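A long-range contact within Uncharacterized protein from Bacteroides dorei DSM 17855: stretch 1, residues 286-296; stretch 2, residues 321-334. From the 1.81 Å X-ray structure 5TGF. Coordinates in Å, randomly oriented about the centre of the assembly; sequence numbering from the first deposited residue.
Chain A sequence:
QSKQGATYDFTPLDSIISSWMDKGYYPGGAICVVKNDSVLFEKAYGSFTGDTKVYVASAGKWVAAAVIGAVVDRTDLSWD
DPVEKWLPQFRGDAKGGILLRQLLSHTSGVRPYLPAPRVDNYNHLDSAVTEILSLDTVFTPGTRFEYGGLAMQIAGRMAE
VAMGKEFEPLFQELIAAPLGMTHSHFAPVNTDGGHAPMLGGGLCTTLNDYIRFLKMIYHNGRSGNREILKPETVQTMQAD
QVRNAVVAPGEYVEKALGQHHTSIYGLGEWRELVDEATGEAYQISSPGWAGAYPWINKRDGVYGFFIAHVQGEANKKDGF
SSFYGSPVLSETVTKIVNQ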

# COMPACT_ATOMS: atom_id res chain seq x y z
N SER A 286 4.55 0.38 2.03
CA SER A 286 3.46 -0.53 1.67
C SER A 286 4.01 -1.82 0.99
O SER A 286 3.87 -2.02 -0.22
CB SER A 286 2.45 0.18 0.77
OG SER A 286 1.19 -0.51 0.73
N PRO A 287 4.67 -2.72 1.77
CA PRO A 287 5.28 -3.89 1.16
C PRO A 287 4.25 -4.87 0.64
O PRO A 287 3.19 -4.99 1.21
CB PRO A 287 6.07 -4.54 2.30
CG PRO A 287 6.06 -3.54 3.40
CD PRO A 287 4.81 -2.74 3.23
N GLY A 288 4.58 -5.57 -0.43
CA GLY A 288 3.76 -6.70 -0.91
C GLY A 288 4.43 -8.01 -0.57
O GLY A 288 5.63 -8.05 -0.41
N TRP A 289 3.65 -9.08 -0.53
CA TRP A 289 4.15 -10.38 -0.09
C TRP A 289 5.30 -10.89 -0.98
O TRP A 289 6.12 -11.68 -0.52
CB TRP A 289 3.04 -11.43 -0.02
CG TRP A 289 2.44 -11.80 -1.38
CD1 TRP A 289 1.37 -11.20 -1.96
CD2 TRP A 289 2.83 -12.85 -2.27
NE1 TRP A 289 1.11 -11.74 -3.17
CE2 TRP A 289 1.96 -12.79 -3.38
CE3 TRP A 289 3.84 -13.82 -2.26
CZ2 TRP A 289 2.08 -13.65 -4.47
CZ3 TRP A 289 3.94 -14.70 -3.35
CH2 TRP A 289 3.06 -14.60 -4.43
N ALA A 290 5.28 -10.51 -2.27
CA ALA A 290 6.18 -11.07 -3.27
C ALA A 290 7.44 -10.24 -3.50
O ALA A 290 8.24 -10.55 -4.41
CB ALA A 290 5.44 -11.29 -4.60
N GLY A 291 7.67 -9.23 -2.66
CA GLY A 291 8.93 -8.52 -2.64
C GLY A 291 8.93 -7.04 -2.99
O GLY A 291 9.88 -6.34 -2.68
N ALA A 292 7.84 -6.53 -3.55
CA ALA A 292 7.75 -5.11 -3.85
C ALA A 292 7.81 -4.31 -2.53
O ALA A 292 7.07 -4.63 -1.57
CB ALA A 292 6.46 -4.79 -4.60
N TYR A 293 8.67 -3.32 -2.47
CA TYR A 293 8.88 -2.52 -1.25
C TYR A 293 9.06 -1.05 -1.63
O TYR A 293 10.18 -0.63 -2.00
CB TYR A 293 10.09 -3.00 -0.51
CG TYR A 293 10.31 -2.27 0.81
CD1 TYR A 293 9.47 -2.51 1.91
CD2 TYR A 293 11.37 -1.42 0.98
CE1 TYR A 293 9.68 -1.85 3.11
CE2 TYR A 293 11.59 -0.76 2.16
CZ TYR A 293 10.74 -0.98 3.24
OH TYR A 293 10.97 -0.28 4.41
N PRO A 294 8.00 -0.27 -1.50
CA PRO A 294 8.09 1.16 -1.57
C PRO A 294 8.20 1.81 -0.20
O PRO A 294 7.51 1.40 0.75
CB PRO A 294 6.77 1.52 -2.24
CG PRO A 294 5.79 0.50 -1.70
CD PRO A 294 6.60 -0.71 -1.34
N TRP A 295 9.02 2.85 -0.07
CA TRP A 295 9.09 3.56 1.19
C TRP A 295 9.45 5.01 1.06
O TRP A 295 10.07 5.44 0.06
CB TRP A 295 10.05 2.87 2.13
CG TRP A 295 11.49 3.22 1.94
CD1 TRP A 295 12.25 4.02 2.76
CD2 TRP A 295 12.39 2.70 0.95
NE1 TRP A 295 13.54 4.11 2.27
CE2 TRP A 295 13.67 3.27 1.21
CE3 TRP A 295 12.25 1.81 -0.12
CZ2 TRP A 295 14.80 3.01 0.39
CZ3 TRP A 295 13.37 1.55 -0.94
CH2 TRP A 295 14.64 2.12 -0.65
N ILE A 296 9.14 5.74 2.12
CA ILE A 296 9.63 7.10 2.31
C ILE A 296 10.25 7.15 3.71
O ILE A 296 9.66 6.65 4.69
CB ILE A 296 8.49 8.10 2.22
CG1 ILE A 296 7.97 8.19 0.78
CG2 ILE A 296 8.90 9.46 2.74
CD1 ILE A 296 6.74 9.08 0.68
N SER A 321 12.81 -13.91 3.45
CA SER A 321 11.40 -13.65 3.27
C SER A 321 11.24 -12.44 2.39
O SER A 321 11.75 -11.36 2.74
CB SER A 321 10.68 -13.38 4.59
OG SER A 321 9.32 -13.03 4.36
N SER A 322 10.49 -12.60 1.30
CA SER A 322 10.25 -11.50 0.38
C SER A 322 9.28 -10.47 0.98
O SER A 322 9.04 -9.41 0.37
CB SER A 322 9.70 -12.01 -0.96
OG SER A 322 8.55 -12.81 -0.79
N PHE A 323 8.66 -10.79 2.11
CA PHE A 323 7.79 -9.83 2.82
C PHE A 323 8.48 -9.25 4.07
O PHE A 323 8.79 -8.04 4.13
CB PHE A 323 6.47 -10.52 3.18
CG PHE A 323 5.47 -9.63 3.85
CD1 PHE A 323 4.98 -8.49 3.19
CD2 PHE A 323 4.92 -9.98 5.06
CE1 PHE A 323 4.04 -7.67 3.80
CE2 PHE A 323 3.94 -9.19 5.66
CZ PHE A 323 3.49 -8.03 5.03
N TYR A 324 8.79 -10.12 5.02
CA TYR A 324 9.37 -9.67 6.30
C TYR A 324 10.81 -9.19 6.21
O TYR A 324 11.27 -8.47 7.09
CB TYR A 324 9.26 -10.76 7.36
CG TYR A 324 7.82 -11.12 7.67
CD1 TYR A 324 7.02 -10.25 8.40
CD2 TYR A 324 7.26 -12.31 7.26
CE1 TYR A 324 5.74 -10.56 8.71
CE2 TYR A 324 5.95 -12.63 7.57
CZ TYR A 324 5.21 -11.74 8.33
OH TYR A 324 3.92 -12.01 8.59
N GLY A 325 11.52 -9.56 5.14
CA GLY A 325 12.92 -9.16 4.96
C GLY A 325 13.09 -7.80 4.30
O GLY A 325 14.15 -7.20 4.36
N SER A 326 12.01 -7.29 3.70
CA SER A 326 12.11 -6.10 2.84
C SER A 326 12.69 -4.83 3.47
O SER A 326 13.45 -4.11 2.80
CB SER A 326 10.73 -5.80 2.28
OG SER A 326 10.33 -6.90 1.46
N PRO A 327 12.37 -4.53 4.75
CA PRO A 327 12.98 -3.33 5.34
C PRO A 327 14.50 -3.35 5.44
O PRO A 327 15.07 -2.31 5.79
CB PRO A 327 12.41 -3.29 6.78
CG PRO A 327 11.23 -4.13 6.74
CD PRO A 327 11.41 -5.16 5.68
N VAL A 328 15.17 -4.46 5.12
CA VAL A 328 16.64 -4.40 4.95
C VAL A 328 17.04 -3.35 3.89
O VAL A 328 18.12 -2.75 3.96
CB VAL A 328 17.30 -5.77 4.65
CG1 VAL A 328 17.03 -6.21 3.23
CG2 VAL A 328 18.81 -5.71 4.90
N LEU A 329 16.14 -3.08 2.95
CA LEU A 329 16.43 -2.13 1.89
C LEU A 329 16.48 -0.69 2.40
O LEU A 329 17.42 0.06 2.13
CB LEU A 329 15.36 -2.24 0.79
CG LEU A 329 15.40 -3.53 -0.00
CD1 LEU A 329 14.06 -3.74 -0.70
CD2 LEU A 329 16.56 -3.52 -1.00
N SER A 330 15.47 -0.29 3.15
CA SER A 330 15.45 1.04 3.75
C SER A 330 16.54 1.17 4.84
O SER A 330 17.14 2.23 4.97
CB SER A 330 14.07 1.37 4.31
OG SER A 330 13.57 0.26 5.04
N GLU A 331 16.80 0.10 5.57
CA GLU A 331 17.85 0.13 6.61
C GLU A 331 19.20 0.38 5.97
O GLU A 331 20.00 1.21 6.45
CB GLU A 331 17.91 -1.23 7.34
CG GLU A 331 18.96 -1.33 8.45
CD GLU A 331 19.05 -2.72 9.07
OE1 GLU A 331 19.18 -2.84 10.29
OE2 GLU A 331 18.97 -3.72 8.34
N THR A 332 19.47 -0.32 4.87
CA THR A 332 20.76 -0.22 4.17
C THR A 332 20.91 1.15 3.50
O THR A 332 21.99 1.77 3.56
CB THR A 332 20.93 -1.37 3.17
OG1 THR A 332 20.74 -2.64 3.82
CG2 THR A 332 22.33 -1.36 2.52
N VAL A 333 19.83 1.67 2.94
CA VAL A 333 19.86 3.05 2.42
C VAL A 333 20.11 4.08 3.53
O VAL A 333 20.92 5.01 3.36
CB VAL A 333 18.61 3.39 1.60
CG1 VAL A 333 18.50 4.86 1.27
CG2 VAL A 333 18.56 2.56 0.32
N THR A 334 19.47 3.90 4.67
CA THR A 334 19.68 4.81 5.79
C THR A 334 21.15 4.85 6.20
O THR A 334 21.71 5.92 6.34
CB THR A 334 18.76 4.44 6.99
OG1 THR A 334 17.41 4.77 6.66
CG2 THR A 334 19.15 5.23 8.23
O HOH W 1 8.01 -6.53 0.32
O HOH W 2 11.72 -6.88 -0.87
O HOH W 3 15.84 4.99 3.86

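The most unusual feature of this contact is how much of its polar work falls to three serines, helped by bridging waters. At the turn end, Ser322, with chi1 in p, points toward stretch 1 and donates from OG to Trp289 O at 2.7 Å. Its own carbonyl lies against a glycine: Gly291 CA sits 3.1 Å from Ser322 O in a CA-H...O contact. Gly291 closes the type I turn that begins at Gly288; at its phi of 117° a CB would be jammed against the carbonyl O of Ala290, which by itself calls for glycine.

Ser326 links the loops through water. Water 1 lies 2.6 Å from Ser326 OG, 2.9 Å from Gly288 O and 2.8 Å from Ala292 O; water 2 joins Ser326 OG, at 2.7 Å, to Gly291 O, at 2.6 Å. The same serine sets its CB 3.5 Å from Tyr293 CD1.

Further along, the strand through Trp295 and the helix through Ser330 run 42° apart, their axes approaching to 9.6 Å, a gap bridged largely by Tyr293 and Trp295, with Leu329 and Val333. Of the 593 Å² buried between the stretches, Tyr293 has the largest share, 95 Å². Its long side chain, chi1 in t, suits the site: one ring face lies against Ser326 O and Pro327 N, CD2 packs 3.9 Å from Leu329 CD1, and OH hydrogen-bonds Ser330 OG at 2.7 Å. Ser330 also serves Trp295, its CB 3.5 Å from the centroid of the five-membered ring, over the face. The indole edge meets Val333, Trp295 CZ2 to Val333 CG2 at 3.8 Å, and Trp295 NE1 donates to water 3 at 2.9 Å, which in turn donates to Ser330 O at 3.2 Å.

Back beside the turn, Phe323 turns its ring edge to the carbonyls of Pro287 and Gly288, and Pro287 CB packs 4.0 Å from Phe323 CE1.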